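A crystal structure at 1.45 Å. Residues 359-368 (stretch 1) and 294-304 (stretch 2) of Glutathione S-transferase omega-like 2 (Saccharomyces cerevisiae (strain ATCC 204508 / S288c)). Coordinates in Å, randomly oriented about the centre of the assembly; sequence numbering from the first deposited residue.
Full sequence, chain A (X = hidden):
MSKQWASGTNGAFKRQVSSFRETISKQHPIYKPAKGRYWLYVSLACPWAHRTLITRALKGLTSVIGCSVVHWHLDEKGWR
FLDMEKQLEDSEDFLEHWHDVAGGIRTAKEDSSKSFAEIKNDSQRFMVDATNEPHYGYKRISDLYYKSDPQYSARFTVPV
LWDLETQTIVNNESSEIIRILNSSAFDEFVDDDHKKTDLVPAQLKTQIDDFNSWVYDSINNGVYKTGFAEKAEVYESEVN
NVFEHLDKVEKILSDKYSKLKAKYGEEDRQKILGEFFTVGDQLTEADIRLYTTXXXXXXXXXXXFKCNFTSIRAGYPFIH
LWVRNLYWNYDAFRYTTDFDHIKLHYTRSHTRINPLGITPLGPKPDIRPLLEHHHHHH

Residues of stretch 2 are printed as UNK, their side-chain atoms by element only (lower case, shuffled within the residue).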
ATOM      1  N   THR A 359     -10.969  -0.993  -5.637  1.00 15.00           N
ATOM      2  CA  THR A 359     -10.073   0.147  -5.706  1.00 15.86           C
ATOM      3  C   THR A 359      -9.856   0.698  -4.285  1.00 14.66           C
ATOM      4  O   THR A 359     -10.832   1.122  -3.638  1.00 14.86           O
ATOM      5  CB  THR A 359     -10.686   1.240  -6.598  1.00 15.03           C
ATOM      6  OG1 THR A 359     -11.028   0.641  -7.872  1.00 16.20           O
ATOM      7  CG2 THR A 359      -9.748   2.421  -6.772  1.00 16.52           C
ATOM      8  N   PRO A 360      -8.624   0.743  -3.786  1.00 13.68           N
ATOM      9  CA  PRO A 360      -8.388   1.354  -2.489  1.00 14.73           C
ATOM     10  C   PRO A 360      -8.792   2.803  -2.472  1.00 15.32           C
ATOM     11  O   PRO A 360      -8.567   3.546  -3.439  1.00 16.55           O
ATOM     12  CB  PRO A 360      -6.871   1.194  -2.293  1.00 14.06           C
ATOM     13  CG  PRO A 360      -6.536  -0.016  -3.059  1.00 15.63           C
ATOM     14  CD  PRO A 360      -7.368   0.211  -4.327  1.00 14.05           C
ATOM     15  N   LEU A 361      -9.360   3.251  -1.342  1.00 14.87           N
ATOM     16  CA  LEU A 361      -9.802   4.636  -1.220  1.00 15.55           C
ATOM     17  C   LEU A 361      -8.650   5.558  -0.901  1.00 19.02           C
ATOM     18  O   LEU A 361      -8.733   6.764  -1.187  1.00 22.39           O
ATOM     19  CB  LEU A 361     -10.875   4.797  -0.137  1.00 16.26           C
ATOM     20  CG  LEU A 361     -12.268   4.389  -0.520  1.00 20.20           C
ATOM     21  CD1 LEU A 361     -13.165   4.614   0.642  1.00 17.40           C
ATOM     22  CD2 LEU A 361     -12.762   5.191  -1.776  1.00 22.95           C
ATOM     23  N   GLY A 362      -7.587   5.046  -0.327  1.00 12.86           N
ATOM     24  CA  GLY A 362      -6.453   5.853  -0.001  1.00 14.48           C
ATOM     25  C   GLY A 362      -5.361   5.735  -1.043  1.00 14.01           C
ATOM     26  O   GLY A 362      -5.486   4.941  -1.985  1.00 14.61           O
ATOM     27  N   PRO A 363      -4.270   6.467  -0.870  1.00 12.93           N
ATOM     28  CA  PRO A 363      -4.100   7.480   0.185  1.00 13.33           C
ATOM     29  C   PRO A 363      -4.993   8.681  -0.001  1.00 14.16           C
ATOM     30  O   PRO A 363      -5.401   9.011  -1.139  1.00 14.24           O
ATOM     31  CB  PRO A 363      -2.663   7.949   0.014  1.00 14.64           C
ATOM     32  CG  PRO A 363      -2.368   7.706  -1.488  1.00 16.20           C
ATOM     33  CD  PRO A 363      -3.115   6.427  -1.797  1.00 14.22           C
ATOM     34  N   LYS A 364      -5.310   9.353   1.094  1.00 13.12           N
ATOM     35  CA  LYS A 364      -6.061  10.604   1.071  1.00 14.06           C
ATOM     36  C   LYS A 364      -5.121  11.722   1.507  1.00 13.72           C
ATOM     37  O   LYS A 364      -4.396  11.605   2.497  1.00 15.28           O
ATOM     38  CB  LYS A 364      -7.253  10.539   2.048  1.00 14.68           C
ATOM     39  CG  LYS A 364      -8.318   9.563   1.647  1.00 20.80           C
ATOM     40  CD  LYS A 364      -9.544   9.646   2.566  1.00 22.85           C
ATOM     41  CE  LYS A 364     -10.683   8.792   2.022  1.00 24.24           C
ATOM     42  NZ  LYS A 364     -12.033   9.025   2.813  1.00 33.69           N
ATOM     43  N   PRO A 365      -5.092  12.812   0.737  1.00 13.42           N
ATOM     44  CA  PRO A 365      -5.744  13.032  -0.543  1.00 16.03           C
ATOM     45  C   PRO A 365      -4.892  12.500  -1.704  1.00 16.58           C
ATOM     46  O   PRO A 365      -3.792  12.002  -1.470  1.00 13.78           O
ATOM     47  CB  PRO A 365      -5.810  14.571  -0.636  1.00 13.27           C
ATOM     48  CG  PRO A 365      -4.544  14.974  -0.007  1.00 13.93           C
ATOM     49  CD  PRO A 365      -4.355  13.994   1.207  1.00 15.26           C
ATOM     50  N   ASP A 366      -5.414  12.547  -2.926  1.00 16.45           N
ATOM     51  CA  ASP A 366      -4.609  12.052  -4.052  1.00 14.42           C
ATOM     52  C   ASP A 366      -3.278  12.803  -4.168  1.00 14.97           C
ATOM     53  O   ASP A 366      -2.227  12.212  -4.475  1.00 14.07           O
ATOM     54  CB  ASP A 366      -5.410  12.157  -5.372  1.00 15.15           C
ATOM     55  CG  ASP A 366      -6.631  11.278  -5.395  1.00 18.44           C
ATOM     56  OD1 ASP A 366      -6.621  10.151  -4.886  1.00 21.22           O
ATOM     57  OD2 ASP A 366      -7.670  11.748  -5.842  1.00 24.83           O
ATOM     58  N   ILE A 367      -3.314  14.130  -4.036  1.00 14.72           N
ATOM     59  CA  ILE A 367      -2.103  14.945  -3.975  1.00 14.70           C
ATOM     60  C   ILE A 367      -2.307  16.020  -2.903  1.00 15.92           C
ATOM     61  O   ILE A 367      -3.322  16.711  -2.904  1.00 16.02           O
ATOM     62  CB  ILE A 367      -1.809  15.587  -5.356  1.00 15.06           C
ATOM     63  CG1 ILE A 367      -0.513  16.398  -5.339  1.00 19.77           C
ATOM     64  CG2 ILE A 367      -2.987  16.383  -5.930  1.00 16.22           C
ATOM     65  CD1 ILE A 367       0.682  15.649  -5.087  1.00 21.11           C
ATOM     66  N   ARG A 368      -1.345  16.163  -2.017  1.00 15.49           N
ATOM     67  CA  ARG A 368      -1.495  17.136  -0.942  1.00 15.00           C
ATOM     68  C   ARG A 368      -1.347  18.559  -1.475  1.00 16.37           C
ATOM     69  O   ARG A 368      -0.649  18.792  -2.479  1.00 16.50           O
ATOM     70  CB  ARG A 368      -0.473  16.891   0.147  1.00 15.80           C
ATOM     71  CG  ARG A 368      -0.656  15.594   0.980  1.00 17.67           C
ATOM     72  CD  ARG A 368       0.330  15.586   2.151  1.00 24.30           C
ATOM     73  NE  ARG A 368       0.249  14.368   2.953  1.00 26.47           N
ATOM     74  CZ  ARG A 368       1.231  13.909   3.747  1.00 25.69           C
ATOM     75  NH1 ARG A 368       2.387  14.570   3.817  1.00 28.63           N
ATOM     76  NH2 ARG A 368       1.082  12.768   4.455  1.00 29.64           N
ATOM     77  N   UNK A 294       5.513  10.204 -11.138  1.00 11.96           N
ATOM     78  CA  UNK A 294       5.485  10.669  -9.751  1.00 13.44           C
ATOM     79  C   UNK A 294       4.060  11.000  -9.307  1.00 13.57           C
ATOM     80  O   UNK A 294       3.672  10.647  -8.190  1.00 12.94           O
ATOM     81  c   UNK A 294       6.375  12.350  -8.024  1.00 14.78           C
ATOM     82  c   UNK A 294       6.449  11.849  -9.500  1.00 15.40           C
ATOM     83  c   UNK A 294       7.896  11.441  -9.756  1.00 15.87           C
ATOM     84  N   UNK A 295       3.225  11.596 -10.175  1.00 12.77           N
ATOM     85  CA  UNK A 295       1.849  11.942  -9.802  1.00 13.51           C
ATOM     86  C   UNK A 295       0.975  10.714  -9.550  1.00 12.55           C
ATOM     87  O   UNK A 295      -0.016  10.796  -8.814  1.00 13.34           O
ATOM     88  c   UNK A 295       0.510  14.713  -9.165  1.00 12.81           C
ATOM     89  c   UNK A 295       1.227  12.905 -10.853  1.00 12.04           C
ATOM     90  c   UNK A 295       0.758  12.182 -12.073  1.00 12.69           C
ATOM     91  c   UNK A 295       0.097  13.718 -10.218  1.00 14.19           C
ATOM     92  N   UNK A 296       1.337   9.578 -10.141  1.00 11.94           N
ATOM     93  CA  UNK A 296       0.651   8.296  -9.984  1.00 13.14           C
ATOM     94  C   UNK A 296       1.230   7.461  -8.842  1.00 12.17           C
ATOM     95  O   UNK A 296       0.671   6.401  -8.488  1.00 13.98           O
ATOM     96  c   UNK A 296      -0.884   9.193 -15.220  1.00 12.85           C
ATOM     97  n   UNK A 296      -1.900   9.551 -15.963  1.00 14.31           N
ATOM     98  c   UNK A 296       0.121   7.426 -13.744  1.00 12.92           C
ATOM     99  n   UNK A 296      -0.856   7.934 -14.744  1.00 12.56           N
ATOM    100  n   UNK A 296       0.049  10.033 -14.917  1.00 13.13           N
ATOM    101  c   UNK A 296       0.710   7.518 -11.317  1.00 12.13           C
ATOM    102  c   UNK A 296      -0.166   8.090 -12.380  1.00 12.57           C
ATOM    103  N   UNK A 297       2.336   7.911  -8.271  1.00 11.40           N
ATOM    104  CA  UNK A 297       3.099   7.018  -7.386  1.00 14.43           C
ATOM    105  C   UNK A 297       2.351   6.752  -6.095  1.00 12.54           C
ATOM    106  O   UNK A 297       2.112   5.572  -5.741  1.00 13.38           O
ATOM    107  c   UNK A 297       5.493   6.609  -6.607  1.00 12.52           C
ATOM    108  c   UNK A 297       4.492   7.607  -7.117  1.00 13.27           C
ATOM    109  c   UNK A 297       5.617   6.357  -5.250  1.00 14.51           C
ATOM    110  c   UNK A 297       7.364   4.753  -5.694  1.00 13.47           C
ATOM    111  c   UNK A 297       6.329   5.965  -7.476  1.00 14.78           C
ATOM    112  c   UNK A 297       7.249   5.013  -7.000  1.00 15.72           C
ATOM    113  c   UNK A 297       6.527   5.423  -4.800  1.00 13.32           C
ATOM    114  N   UNK A 298       1.933   7.820  -5.390  1.00 11.93           N
ATOM    115  CA  UNK A 298       1.201   7.588  -4.147  1.00 12.05           C
ATOM    116  C   UNK A 298      -0.211   7.087  -4.394  1.00 13.45           C
ATOM    117  O   UNK A 298      -0.663   6.199  -3.648  1.00 13.47           O
ATOM    118  c   UNK A 298       2.607   9.160  -2.724  1.00 11.59           C
ATOM    119  o   UNK A 298       2.768  10.181  -2.013  1.00 14.51           O
ATOM    120  c   UNK A 298       1.222   8.827  -3.238  1.00 11.23           C
ATOM    121  o   UNK A 298       3.541   8.371  -2.981  1.00 15.10           O
ATOM    122  N   UNK A 299      -0.953   7.594  -5.373  1.00 13.24           N
ATOM    123  CA  UNK A 299      -2.320   7.089  -5.591  1.00 13.67           C
ATOM    124  C   UNK A 299      -2.421   5.637  -6.017  1.00 14.44           C
ATOM    125  O   UNK A 299      -3.452   5.001  -5.748  1.00 14.63           O
ATOM    126  c   UNK A 299      -2.155   9.296  -6.440  1.00 13.46           C
ATOM    127  c   UNK A 299      -0.743   8.876  -6.070  1.00 12.19           C
ATOM    128  c   UNK A 299      -2.861   8.045  -6.676  1.00 13.89           C
ATOM    129  N   UNK A 300      -1.434   5.118  -6.771  1.00 14.39           N
ATOM    130  CA  UNK A 300      -1.472   3.762  -7.337  1.00 14.42           C
ATOM    131  C   UNK A 300      -0.198   2.960  -7.088  1.00 13.76           C
ATOM    132  O   UNK A 300      -0.255   1.809  -6.649  1.00 14.51           O
ATOM    133  c   UNK A 300      -1.752   3.815  -8.861  1.00 17.19           C
ATOM    134  c   UNK A 300      -3.190   4.268  -9.049  1.00 19.53           C
ATOM    135  c   UNK A 300      -1.472   2.435  -9.478  1.00 18.68           C
ATOM    136  N   UNK A 301       0.966   3.463  -7.460  1.00 13.26           N
ATOM    137  CA  UNK A 301       2.109   2.570  -7.571  1.00 12.84           C
ATOM    138  C   UNK A 301       2.526   1.971  -6.208  1.00 13.38           C
ATOM    139  O   UNK A 301       3.001   0.838  -6.153  1.00 13.90           O
ATOM    140  c   UNK A 301       3.583   4.798 -10.173  1.00 12.06           C
ATOM    141  c   UNK A 301       3.284   3.242  -8.237  1.00 14.20           C
ATOM    142  c   UNK A 301       3.004   3.658  -9.680  1.00 13.11           C
ATOM    143  c   UNK A 301       2.182   2.908 -10.533  1.00 12.65           C
ATOM    144  c   UNK A 301       1.977   3.301 -11.878  1.00 13.68           C
ATOM    145  c   UNK A 301       2.598   4.428 -12.311  1.00 15.94           C
ATOM    146  o   UNK A 301       2.369   4.785 -13.633  1.00 15.67           O
ATOM    147  c   UNK A 301       3.404   5.182 -11.491  1.00 13.59           C
ATOM    148  N   UNK A 302       2.378   2.726  -5.122  1.00 11.95           N
ATOM    149  CA  UNK A 302       2.703   2.226  -3.783  1.00 12.80           C
ATOM    150  C   UNK A 302       1.904   0.951  -3.447  1.00 12.83           C
ATOM    151  O   UNK A 302       2.494  -0.113  -3.198  1.00 13.63           O
ATOM    152  c   UNK A 302       3.541   4.382  -2.863  1.00 12.58           C
ATOM    153  c   UNK A 302       2.492   3.318  -2.730  1.00 11.35           C
ATOM    154  c   UNK A 302       2.595   2.741  -1.306  1.00 13.50           C
ATOM    155  N   UNK A 303       0.583   1.016  -3.468  1.00 13.57           N
ATOM    156  CA  UNK A 303      -0.229  -0.140  -3.108  1.00 12.29           C
ATOM    157  C   UNK A 303      -0.289  -1.184  -4.194  1.00 12.72           C
ATOM    158  O   UNK A 303      -0.219  -2.396  -3.922  1.00 13.62           O
ATOM    159  c   UNK A 303      -2.552  -0.722  -2.135  1.00 13.99           C
ATOM    160  o   UNK A 303      -3.404  -1.426  -4.249  1.00 13.56           O
ATOM    161  c   UNK A 303      -3.122  -1.728  -3.093  1.00 14.34           C
ATOM    162  c   UNK A 303      -1.639   0.298  -2.735  1.00 13.53           C
ATOM    163  n   UNK A 303      -3.301  -2.951  -2.620  1.00 14.28           N
ATOM    164  N   UNK A 304      -0.518  -0.746  -5.412  1.00 13.35           N
ATOM    165  CA  UNK A 304      -0.928  -1.614  -6.479  1.00 14.01           C
ATOM    166  C   UNK A 304       0.272  -2.272  -7.127  1.00 12.87           C
ATOM    167  O   UNK A 304       0.211  -3.482  -7.484  1.00 14.00           O
ATOM    168  n   UNK A 304      -3.257  -2.489  -8.604  1.00 14.53           N
ATOM    169  n   UNK A 304      -2.536  -2.525 -10.641  1.00 14.53           N
ATOM    170  c   UNK A 304      -1.683  -0.806  -7.527  1.00 13.24           C
ATOM    171  c   UNK A 304      -1.771  -1.610  -9.977  1.00 16.76           C
ATOM    172  c   UNK A 304      -2.182  -1.613  -8.681  1.00 11.72           C
ATOM    173  c   UNK A 304      -3.437  -3.028  -9.808  1.00 14.56           C
TER
HETATM  174  O   HOH W   1      -0.003  12.211  -6.307  1.00 15.35           O
HETATM  175  O   HOH W   2      -3.812   3.175  -3.396  1.00 16.45           O

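Position 294 carries three side-chain carbons, the first bearing the other two; a fork at CB with no further atoms is valine, Val294, which lies out of reach of stretch 1. Position 295 has four carbons, forked at the first, with one arm two carbons long whose end carbon approaches CD1 of Ile367, hence Ile295. Its CA-to-CB bond points sideways, yet the end comes nearer: CD1 of Ile295 lies 4.2 Å from CD1 of Ile367, an apolar contact.

Position 296 shows three carbons, a nitrogen, then a carbon carrying two more nitrogens. That guanidinium identifies Arg296; its CA-to-CB bond points away from stretch 1. At 297 one carbon leads to a ring of six carbons without oxygen: Phe297, also out of reach. Position 298 has two carbons, the second carrying two oxygens, a short carboxylate, with CB near CG of Pro363: Asp298. Its CA-to-CB bond points toward stretch 1, and CB of Asp298 lies 4.1 Å from CG of Pro363, while both carboxylate oxygens are hydrogen-bonded elsewhere in the structure.

At 299 three carbons close a ring onto the backbone N, and one ring carbon meets O of Asp366; the closure is diagnostic of Pro299. CG of Pro299 sits 3.5 Å from O of Asp366, and CA of Pro299 is 3.9 Å from CD of Pro363. With its nitrogen in the ring, it has no amide hydrogen to donate to the preceding turn, consistent with a break in the helical bonding here.

Position 300, again one carbon carrying two, is Val300; its CA-to-CB bond points away from stretch 1. Position 301 has a carbon and a six-carbon ring bearing one oxygen: Tyr301. N of Tyr301 donates a hydrogen bond to O of Arg296 at 3.1 Å, a five-residue span that marks the wider pi-type turn. Position 302 repeats the three-carbon fork, Val302; its CA-to-CB bond points toward stretch 1, but CB of Val302 stays 6.5 Å from CD of Pro363.

Position 303 has three carbons, the third carrying one nitrogen and one oxygen, the oxygen near CG of Pro360: Gln303, with OE1 of Gln303 3.6 Å from CG of Pro360. At 304 one carbon precedes a five-membered ring of three carbons and two nitrogens, so His304, without contact.

The contact buries 312 Å² over both sides without direct hydrogen bonds. Prolines supply much of the packing: Pro363, after a cis peptide bond, brings CD to 3.1 Å from O of Asp298. Two waters join carbonyls that cannot donate to each other. The oxygen of water 1 donates to O of Ile295 and O of Asp366, both at 2.9 Å; that of water 2 donates to O of Pro299 at 3.0 Å and O of Gly362 at 2.8 Å.

Stretch 2 294-304: VIRFDPVYVQH
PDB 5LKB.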